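Local atomic coordinates of ABC transporter substrate-binding protein (Rhizobium radiobacter, PDB entry 6TFX), a protein that binds the opine mannopinic acid as the solute-binding protein of an ABC transporter, capturing it for import into the bacterial cell. Residues A[24-29]-A[481-486]; A[45-50]-A[245-250]; A[33-38]-A[181-186]. All blocks are in the same frame, centred on the assembly; numbering follows the deposited sequence.

Contact 1: A[24-29]-A[481-486]; sequences TTTSDR and PSAPLI. With N72 ((2~{R})-2-[[(3~{R},4~{R},5~{S})-3,4,5,6-tetrakis(oxidanyl)-2-oxidanylidene-hexyl]amino]pentanedioic acid), chain C.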
loop_
_atom_site.group_PDB
_atom_site.type_symbol
_atom_site.label_atom_id
_atom_site.label_comp_id
_atom_site.label_asym_id
_atom_site.label_seq_id
_atom_site.Cartn_x
_atom_site.Cartn_y
_atom_site.Cartn_z
ATOM N N THR A 24 -5.297 5.145 -1.737
ATOM C CA THR A 24 -4.089 4.894 -0.944
ATOM C C THR A 24 -4.321 4.030 0.285
ATOM O O THR A 24 -3.483 3.183 0.590
ATOM C CB THR A 24 -3.488 6.250 -0.552
ATOM O OG1 THR A 24 -3.193 6.991 -1.744
ATOM C CG2 THR A 24 -2.235 6.122 0.311
ATOM N N THR A 25 -5.452 4.239 1.002
ATOM C CA THR A 25 -5.690 3.412 2.185
ATOM C C THR A 25 -5.900 1.962 1.736
ATOM O O THR A 25 -6.346 1.718 0.601
ATOM C CB THR A 25 -6.911 3.908 2.960
ATOM O OG1 THR A 25 -8.068 3.679 2.170
ATOM C CG2 THR A 25 -6.808 5.406 3.351
ATOM N N THR A 26 -5.631 0.998 2.629
ATOM C CA THR A 26 -5.850 -0.406 2.241
ATOM C C THR A 26 -7.308 -0.607 1.777
ATOM O O THR A 26 -7.542 -1.298 0.772
ATOM C CB THR A 26 -5.563 -1.327 3.430
ATOM O OG1 THR A 26 -4.160 -1.294 3.665
ATOM C CG2 THR A 26 -5.962 -2.776 3.147
ATOM N N SER A 27 -8.279 -0.012 2.495
ATOM C CA SER A 27 -9.682 -0.225 2.130
ATOM C C SER A 27 -10.003 0.298 0.724
ATOM O O SER A 27 -10.649 -0.399 -0.058
ATOM C CB SER A 27 -10.614 0.401 3.154
ATOM O OG SER A 27 -11.946 0.045 2.813
ATOM N N ASP A 28 -9.544 1.513 0.398
ATOM C CA ASP A 28 -9.822 2.054 -0.949
ATOM C C ASP A 28 -9.078 1.220 -2.002
ATOM O O ASP A 28 -9.653 0.897 -3.043
ATOM C CB ASP A 28 -9.417 3.529 -1.043
ATOM C CG ASP A 28 -10.351 4.536 -0.376
ATOM O OD1 ASP A 28 -11.473 4.134 0.070
ATOM O OD2 ASP A 28 -9.981 5.728 -0.310
ATOM N N ARG A 29 -7.806 0.810 -1.717
ATOM C CA ARG A 29 -7.057 -0.002 -2.689
ATOM C C ARG A 29 -7.737 -1.373 -2.901
ATOM O O ARG A 29 -7.668 -1.939 -4.004
ATOM C CB ARG A 29 -5.616 -0.241 -2.222
ATOM C CG ARG A 29 -4.767 1.018 -2.212
ATOM C CD ARG A 29 -3.382 0.619 -1.770
ATOM N NE ARG A 29 -2.441 1.730 -1.601
ATOM C CZ ARG A 29 -1.623 2.194 -2.541
ATOM N NH1 ARG A 29 -1.694 1.732 -3.789
ATOM N NH2 ARG A 29 -0.745 3.140 -2.253
ATOM N N PRO A 481 -2.335 -5.012 -2.253
ATOM C CA PRO A 481 -2.838 -4.235 -1.104
ATOM C C PRO A 481 -2.758 -4.980 0.257
ATOM O O PRO A 481 -3.158 -4.403 1.268
ATOM C CB PRO A 481 -4.316 -4.016 -1.454
ATOM C CG PRO A 481 -4.465 -4.377 -2.883
ATOM C CD PRO A 481 -3.461 -5.456 -3.096
ATOM N N SER A 482 -2.288 -6.257 0.288
ATOM C CA SER A 482 -2.213 -7.119 1.489
ATOM C C SER A 482 -3.620 -7.488 1.999
ATOM O O SER A 482 -3.828 -7.721 3.207
ATOM C CB SER A 482 -1.371 -6.485 2.602
ATOM O OG SER A 482 -0.074 -6.144 2.133
ATOM N N ALA A 483 -4.586 -7.567 1.056
ATOM C CA ALA A 483 -5.983 -7.866 1.353
ATOM C C ALA A 483 -6.493 -8.910 0.369
ATOM O O ALA A 483 -5.946 -9.037 -0.730
ATOM C CB ALA A 483 -6.819 -6.603 1.233
ATOM N N PRO A 484 -7.558 -9.642 0.717
ATOM C CA PRO A 484 -8.091 -10.639 -0.230
ATOM C C PRO A 484 -8.469 -10.041 -1.582
ATOM O O PRO A 484 -8.930 -8.902 -1.675
ATOM C CB PRO A 484 -9.352 -11.151 0.470
ATOM C CG PRO A 484 -9.115 -10.903 1.932
ATOM C CD PRO A 484 -8.343 -9.608 1.965
ATOM N N LEU A 485 -8.293 -10.849 -2.628
ATOM C CA LEU A 485 -8.677 -10.479 -3.977
ATOM C C LEU A 485 -9.903 -11.324 -4.311
ATOM O O LEU A 485 -9.821 -12.562 -4.358
ATOM C CB LEU A 485 -7.546 -10.753 -4.993
ATOM C CG LEU A 485 -7.861 -10.383 -6.443
ATOM C CD1 LEU A 485 -7.906 -8.859 -6.635
ATOM C CD2 LEU A 485 -6.861 -11.012 -7.391
ATOM N N ILE A 486 -11.034 -10.648 -4.528
ATOM C CA ILE A 486 -12.278 -11.307 -4.926
ATOM C C ILE A 486 -12.359 -11.143 -6.445
ATOM O O ILE A 486 -12.186 -10.042 -6.974
ATOM C CB ILE A 486 -13.513 -10.739 -4.181
ATOM C CG1 ILE A 486 -13.308 -10.915 -2.650
ATOM C CG2 ILE A 486 -14.791 -11.440 -4.653
ATOM C CD1 ILE A 486 -14.231 -10.123 -1.846
HETATM O OAB N72 C . -0.154 -2.607 12.987
HETATM C CAF N72 C . 0.301 -1.884 11.827
HETATM C CAG N72 C . -0.798 -1.345 10.850
HETATM O OAC N72 C . -2.046 -1.927 11.049
HETATM C CAH N72 C . -0.252 -1.205 9.428
HETATM O OAM N72 C . 0.925 -1.801 9.037
HETATM C CAI N72 C . -0.855 -1.439 8.056
HETATM O OAD N72 C . -1.813 -2.473 8.102
HETATM C CAJ N72 C . -1.231 -0.148 7.370
HETATM O OAE N72 C . -0.629 0.902 7.711
HETATM C CAK N72 C . -2.377 -0.126 6.319
HETATM N N N72 C . -1.862 0.119 4.993
HETATM C CA N72 C . -2.181 1.290 4.266
HETATM C C N72 C . -2.827 2.435 4.994
HETATM O O N72 C . -2.352 3.480 5.595
HETATM C CB N72 C . -1.018 1.655 3.340
HETATM C CG N72 C . -0.860 3.099 2.862
HETATM C CD N72 C . -0.168 3.216 1.502
HETATM O OE1 N72 C . -0.267 2.303 0.619
HETATM O OE2 N72 C . 0.495 4.248 1.259
HETATM O OXT N72 C . -4.039 2.193 4.843
HETATM O O HOH W 1 -2.999 -1.673 1.253
#
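T26 and R29, one helical turn apart, present their aliphatic parts to the loop 481-486 and their polar parts to the mannopinic acid ligand. In T26 the methyl CG2 stands anti to the backbone N (chi1 -69°) and lies against the loop, with CG2 3.7 Å from P481 O and 4.4 Å from A483 CB. The same rotation puts OG1 beside the backbone N and next to the ligand. One water spans the gap: it lies 2.7 Å from T26 OG1 and donates to P481 O, also at 2.7 Å. A beta-branched threonine suits the place because the methyl packs on the loop while the hydroxyl faces the ligand and reaches the loop through that water. The R29 side chain meets P481 at its base, CB to CB at 4.1 Å, where a compact proline ring covers the methylene. From there the arginine runs extended to the ligand's glutamyl carboxylate. NE donates to T24 O (2.8 Å), the donor standing above the carbonyl plane. NE and NH2 also make weak bonds to ligand OE1, which approaches the guanidinium obliquely, the closer being NH2 to OE1 at 3.0 Å. NH1 is held by S143, and R388 adds a further contact to the ligand. T25 is the N-cap of helix 26-35, its OG1 accepting from D28 N with an N-H angle of 164°. T26 N, in the first turn, has no carbonyl of the helix to bind and donates to OXT of the other carboxylate. The chemistry implies that anions are recognised here by two means, an arginine for the side-chain carboxylate and a helix N-terminus for the other, where the helix dipole would be expected to add some stabilisation.

Contact 2: A[45-50]-A[245-250]; sequences GSANPS and IEPAEL. With N72 ((2~{R})-2-[[(3~{R},4~{R},5~{S})-3,4,5,6-tetrakis(oxidanyl)-2-oxidanylidene-hexyl]amino]pentanedioic acid), chain C.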
loop_
_atom_site.group_PDB
_atom_site.type_symbol
_atom_site.label_atom_id
_atom_site.label_comp_id
_atom_site.label_asym_id
_atom_site.label_seq_id
_atom_site.Cartn_x
_atom_site.Cartn_y
_atom_site.Cartn_z
ATOM N N GLY A 45 -3.861 -14.103 -6.396
ATOM C CA GLY A 45 -3.237 -14.775 -5.263
ATOM C C GLY A 45 -1.737 -14.582 -5.139
ATOM O O GLY A 45 -1.124 -15.113 -4.208
ATOM N N SER A 46 -1.131 -13.798 -6.044
ATOM C CA SER A 46 0.291 -13.472 -5.973
ATOM C C SER A 46 0.516 -11.962 -5.865
ATOM O O SER A 46 -0.199 -11.174 -6.507
ATOM C CB SER A 46 1.045 -13.982 -7.194
ATOM O OG SER A 46 2.431 -13.666 -7.090
ATOM N N ALA A 47 1.535 -11.569 -5.062
ATOM C CA ALA A 47 1.958 -10.173 -4.959
ATOM C C ALA A 47 3.339 -10.066 -5.605
ATOM O O ALA A 47 3.996 -9.042 -5.441
ATOM C CB ALA A 47 2.049 -9.736 -3.499
ATOM N N ASN A 48 3.791 -11.126 -6.304
ATOM C CA ASN A 48 5.122 -11.094 -6.900
ATOM C C ASN A 48 5.055 -10.658 -8.365
ATOM O O ASN A 48 4.334 -11.300 -9.146
ATOM C CB ASN A 48 5.799 -12.468 -6.798
ATOM C CG ASN A 48 7.295 -12.407 -7.001
ATOM O OD1 ASN A 48 7.793 -11.720 -7.897
ATOM N ND2 ASN A 48 8.052 -13.114 -6.167
ATOM N N PRO A 49 5.820 -9.610 -8.771
ATOM C CA PRO A 49 5.816 -9.211 -10.202
ATOM C C PRO A 49 6.232 -10.345 -11.138
ATOM O O PRO A 49 5.908 -10.288 -12.329
ATOM C CB PRO A 49 6.819 -8.047 -10.258
ATOM C CG PRO A 49 6.777 -7.469 -8.859
ATOM C CD PRO A 49 6.662 -8.696 -7.969
ATOM N N SER A 50 6.904 -11.405 -10.613
ATOM C CA SER A 50 7.282 -12.551 -11.450
ATOM C C SER A 50 6.044 -13.210 -12.078
ATOM O O SER A 50 6.134 -13.847 -13.132
ATOM C CB SER A 50 7.995 -13.608 -10.612
ATOM O OG SER A 50 7.123 -14.167 -9.633
ATOM N N ILE A 245 -1.494 -12.674 4.516
ATOM C CA ILE A 245 -1.309 -12.223 3.134
ATOM C C ILE A 245 -0.077 -11.368 2.933
ATOM O O ILE A 245 0.097 -10.347 3.613
ATOM C CB ILE A 245 -2.598 -11.467 2.644
ATOM C CG1 ILE A 245 -3.904 -12.178 3.106
ATOM C CG2 ILE A 245 -2.587 -11.223 1.117
ATOM C CD1 ILE A 245 -5.210 -11.443 2.832
ATOM N N GLU A 246 0.755 -11.763 1.965
ATOM C CA GLU A 246 1.893 -10.938 1.572
ATOM C C GLU A 246 1.378 -9.783 0.679
ATOM O O GLU A 246 0.296 -9.886 0.094
ATOM C CB GLU A 246 2.879 -11.782 0.763
ATOM C CG GLU A 246 3.637 -12.772 1.629
ATOM C CD GLU A 246 4.504 -13.765 0.881
ATOM O OE1 GLU A 246 5.076 -13.397 -0.172
ATOM O OE2 GLU A 246 4.626 -14.912 1.365
ATOM N N PRO A 247 2.136 -8.679 0.526
ATOM C CA PRO A 247 3.435 -8.436 1.157
ATOM C C PRO A 247 3.262 -7.926 2.595
ATOM O O PRO A 247 2.218 -7.367 2.976
ATOM C CB PRO A 247 4.051 -7.346 0.266
ATOM C CG PRO A 247 2.900 -6.592 -0.292
ATOM C CD PRO A 247 1.738 -7.573 -0.370
ATOM N N ALA A 248 4.302 -8.102 3.382
ATOM C CA ALA A 248 4.313 -7.546 4.727
ATOM C C ALA A 248 4.482 -6.031 4.615
ATOM O O ALA A 248 5.291 -5.533 3.815
ATOM C CB ALA A 248 5.453 -8.144 5.514
ATOM N N GLU A 249 3.685 -5.284 5.393
ATOM C CA GLU A 249 3.785 -3.824 5.359
ATOM C C GLU A 249 4.718 -3.378 6.480
ATOM O O GLU A 249 4.526 -3.793 7.629
ATOM C CB GLU A 249 2.388 -3.210 5.581
ATOM C CG GLU A 249 1.425 -3.551 4.460
ATOM C CD GLU A 249 0.079 -2.901 4.700
ATOM O OE1 GLU A 249 -0.716 -3.452 5.493
ATOM O OE2 GLU A 249 -0.174 -1.830 4.109
ATOM N N LEU A 250 5.743 -2.582 6.151
ATOM C CA LEU A 250 6.690 -2.124 7.175
ATOM C C LEU A 250 6.202 -0.846 7.810
ATOM O O LEU A 250 5.902 0.123 7.091
ATOM C CB LEU A 250 8.076 -1.859 6.550
ATOM C CG LEU A 250 9.172 -1.228 7.427
ATOM C CD1 LEU A 250 9.490 -2.069 8.653
ATOM C CD2 LEU A 250 10.422 -0.983 6.619
HETATM O OAB N72 C . -0.154 -2.607 12.987
HETATM C CAF N72 C . 0.301 -1.884 11.827
HETATM C CAG N72 C . -0.798 -1.345 10.850
HETATM O OAC N72 C . -2.046 -1.927 11.049
HETATM C CAH N72 C . -0.252 -1.205 9.428
HETATM O OAM N72 C . 0.925 -1.801 9.037
HETATM C CAI N72 C . -0.855 -1.439 8.056
HETATM O OAD N72 C . -1.813 -2.473 8.102
HETATM C CAJ N72 C . -1.231 -0.148 7.370
HETATM O OAE N72 C . -0.629 0.902 7.711
HETATM C CAK N72 C . -2.377 -0.126 6.319
HETATM N N N72 C . -1.862 0.119 4.993
HETATM C CA N72 C . -2.181 1.290 4.266
HETATM C C N72 C . -2.827 2.435 4.994
HETATM O O N72 C . -2.352 3.480 5.595
HETATM C CB N72 C . -1.018 1.655 3.340
HETATM C CG N72 C . -0.860 3.099 2.862
HETATM C CD N72 C . -0.168 3.216 1.502
HETATM O OE1 N72 C . -0.267 2.303 0.619
HETATM O OE2 N72 C . 0.495 4.248 1.259
HETATM O OXT N72 C . -4.039 2.193 4.843
#
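A47 and P247 make the apolar touch between these segments, in which the loop 45-50 reaches strand 240-255 where that strand turns a corner. The loop enters at G45, whose positive phi of 89° would jam a side chain against the carbonyl oxygen of the residue before it, a conformation that suits glycine. Its backbone bonds to K477 and G478, and K477 is bonded to E246 as well, so both segments lean on the same stretch of chain. The CB of S46 is directed away from the strand, and OG shapes the loop by accepting from N48 N (3.0 Å), which makes an ST turn. A47 then turns its single methyl to the partner, with CB 3.8 Å from P247 CD and 4.0 Å from E246 O; that methyl fills the short distance to the proline ring. Proline fits the other side because the peptide bond before it is cis and the chain bends here, with 248-250 carrying on as a strand of the mixed sheet that runs through this solute-binding protein. Two residues beyond the proline, E249 belongs to the ligand pocket, and its carboxylate grips the mannopinic acid at two points. OE2 accepts from the ligand N at 2.7 Å and OE1 from the hydroxyl OAD, three carbons along, at 3.0 Å, so each oxygen takes one donor, and a negative charge would probably offset a protonated ligand nitrogen. Back on the loop, N48 follows A47 and reaches its amide forward so that OD1 accepts from S50 N at 2.9 Å, the donor tilted 32° from the carbonyl plane, an Asx turn. P49, spanned by that turn, begins the short 3-10 segment and rests on P390.

Contact 3: A[33-38]-A[181-186]; sequences SYIYGA and VTLTAN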
loop_
_atom_site.group_PDB
_atom_site.type_symbol
_atom_site.label_atom_id
_atom_site.label_comp_id
_atom_site.label_asym_id
_atom_site.label_seq_id
_atom_site.Cartn_x
_atom_site.Cartn_y
_atom_site.Cartn_z
ATOM N N SER A 33 -9.206 -2.854 -6.423
ATOM C CA SER A 33 -8.766 -4.134 -6.988
ATOM C C SER A 33 -9.926 -5.035 -7.423
ATOM O O SER A 33 -9.700 -6.019 -8.139
ATOM C CB SER A 33 -7.861 -4.887 -6.016
ATOM O OG SER A 33 -8.616 -5.525 -4.998
ATOM N N TYR A 34 -11.154 -4.728 -6.970
ATOM C CA TYR A 34 -12.324 -5.548 -7.371
ATOM C C TYR A 34 -13.035 -4.919 -8.582
ATOM O O TYR A 34 -13.741 -5.615 -9.311
ATOM C CB TYR A 34 -13.346 -5.613 -6.225
ATOM C CG TYR A 34 -12.862 -6.265 -4.934
ATOM C CD1 TYR A 34 -11.603 -6.855 -4.851
ATOM C CD2 TYR A 34 -13.611 -6.174 -3.766
ATOM C CE1 TYR A 34 -11.131 -7.400 -3.656
ATOM C CE2 TYR A 34 -13.161 -6.732 -2.571
ATOM C CZ TYR A 34 -11.925 -7.355 -2.519
ATOM O OH TYR A 34 -11.491 -7.855 -1.305
ATOM N N ILE A 35 -12.902 -3.595 -8.742
ATOM C CA ILE A 35 -13.613 -2.825 -9.773
ATOM C C ILE A 35 -12.864 -2.694 -11.066
ATOM O O ILE A 35 -13.502 -2.621 -12.119
ATOM C CB ILE A 35 -13.921 -1.401 -9.197
ATOM C CG1 ILE A 35 -14.770 -1.484 -7.898
ATOM C CG2 ILE A 35 -14.561 -0.444 -10.238
ATOM C CD1 ILE A 35 -14.661 -0.183 -7.008
ATOM N N TYR A 36 -11.521 -2.507 -10.985
ATOM C CA TYR A 36 -10.728 -2.214 -12.164
ATOM C C TYR A 36 -9.776 -3.335 -12.552
ATOM O O TYR A 36 -9.437 -4.219 -11.734
ATOM C CB TYR A 36 -9.857 -0.996 -11.866
ATOM C CG TYR A 36 -10.621 0.260 -11.538
ATOM C CD1 TYR A 36 -11.073 1.103 -12.546
ATOM C CD2 TYR A 36 -10.860 0.631 -10.216
ATOM C CE1 TYR A 36 -11.767 2.275 -12.252
ATOM C CE2 TYR A 36 -11.554 1.801 -9.908
ATOM C CZ TYR A 36 -11.982 2.634 -10.931
ATOM O OH TYR A 36 -12.612 3.821 -10.640
ATOM N N GLY A 37 -9.276 -3.202 -13.771
ATOM C CA GLY A 37 -8.199 -4.025 -14.320
ATOM C C GLY A 37 -7.132 -3.130 -14.934
ATOM O O GLY A 37 -7.226 -1.893 -14.867
ATOM N N ALA A 38 -6.128 -3.736 -15.564
ATOM C CA ALA A 38 -5.040 -2.966 -16.151
ATOM C C ALA A 38 -4.602 -3.628 -17.471
ATOM O O ALA A 38 -5.220 -4.610 -17.907
ATOM C CB ALA A 38 -3.886 -2.906 -15.154
ATOM N N VAL A 181 -20.375 -0.542 1.114
ATOM C CA VAL A 181 -20.364 -0.416 -0.331
ATOM C C VAL A 181 -21.034 -1.681 -0.842
ATOM O O VAL A 181 -20.685 -2.785 -0.398
ATOM C CB VAL A 181 -18.952 -0.269 -0.942
ATOM C CG1 VAL A 181 -19.031 -0.114 -2.453
ATOM C CG2 VAL A 181 -18.214 0.903 -0.326
ATOM N N THR A 182 -21.994 -1.527 -1.768
ATOM C CA THR A 182 -22.641 -2.665 -2.386
ATOM C C THR A 182 -22.059 -2.797 -3.758
ATOM O O THR A 182 -22.186 -1.879 -4.587
ATOM C CB THR A 182 -24.182 -2.500 -2.469
ATOM O OG1 THR A 182 -24.687 -2.273 -1.154
ATOM C CG2 THR A 182 -24.877 -3.750 -3.074
ATOM N N LEU A 183 -21.393 -3.930 -4.008
ATOM C CA LEU A 183 -20.863 -4.222 -5.336
ATOM C C LEU A 183 -21.669 -5.356 -5.955
ATOM O O LEU A 183 -22.149 -6.245 -5.239
ATOM C CB LEU A 183 -19.382 -4.612 -5.289
ATOM C CG LEU A 183 -18.423 -3.551 -4.697
ATOM C CD1 LEU A 183 -18.209 -3.792 -3.213
ATOM C CD2 LEU A 183 -17.101 -3.561 -5.433
ATOM N N THR A 184 -21.854 -5.312 -7.281
ATOM C CA THR A 184 -22.572 -6.374 -7.961
ATOM C C THR A 184 -21.676 -6.930 -9.063
ATOM O O THR A 184 -20.785 -6.237 -9.552
ATOM C CB THR A 184 -23.913 -5.877 -8.515
ATOM O OG1 THR A 184 -23.660 -4.809 -9.420
ATOM C CG2 THR A 184 -24.863 -5.426 -7.426
ATOM N N ALA A 185 -21.920 -8.181 -9.458
ATOM C CA ALA A 185 -21.121 -8.816 -10.504
ATOM C C ALA A 185 -21.279 -8.065 -11.811
ATOM O O ALA A 185 -22.393 -7.668 -12.166
ATOM C CB ALA A 185 -21.572 -10.254 -10.690
ATOM N N ASN A 186 -20.161 -7.872 -12.525
ATOM C CA ASN A 186 -20.166 -7.296 -13.849
ATOM C C ASN A 186 -20.528 -8.476 -14.776
ATOM O O ASN A 186 -19.672 -9.313 -15.089
ATOM C CB ASN A 186 -18.806 -6.695 -14.177
ATOM C CG ASN A 186 -18.600 -6.320 -15.631
ATOM O OD1 ASN A 186 -19.529 -6.340 -16.457
ATOM N ND2 ASN A 186 -17.371 -5.955 -15.974
#
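With chi1 of -60° and -58°, L183 CG and I35 CG1 both stand anti to their own carbonyl carbons, beside the backbone N, and from these positions the two side chains meet. The chi2 of L183, 94°, lies off the usual staggered values and swings CD2 up to the helix end. CD2 is then 4.0 Å from I35 CG1 and 4.4 Å from Y34 CB, so one methyl of the leucine is seated on two neighbouring helix residues. The leucine and isoleucine chains cross at about a right angle. Branched aliphatic side chains suit a buried spot where only shape has to match. The second branch of I35, CG2, lies 3.7 Å above the Y36 ring plane, offset toward the rim. Y34 offers only its CB to the strand, for its ring runs on to the loop holding P484, whose O is bonded to the phenol OH. L183 also packs on L31, a turn earlier in helix 26-35, and on Y201 of the neighbouring strand 198-203, while I35 rests on V172. The C-terminal turn of helix 26-35 thereby lies on strand 180-185 of the mixed sheet, the helix-on-sheet packing typical of the alpha/beta lobes of periplasmic binding proteins.

Contact 1 lies between the other two, its centre 12 Å from each, whereas contacts 2 and 3 have centres 21 Å apart, with nearest atoms about 8 Å apart, and do not touch. Loop 481-486 is the go-between. S482 OG is 2.7 Å from P247 O, a probable hydrogen bond that ties contact 1 to the strand corner in contact 2, and I245 CD1 packs on P484 N at 3.6 Å. P484 O is 2.8 Å from Y34 OH, a probable hydrogen bond, so P484 touches both neighbours. Helix 26-35 carries contacts 1 and 3: its N-terminus binds the ligand, as does E249 of contact 2, while the side chain of Y34 is about 14 Å from the ligand.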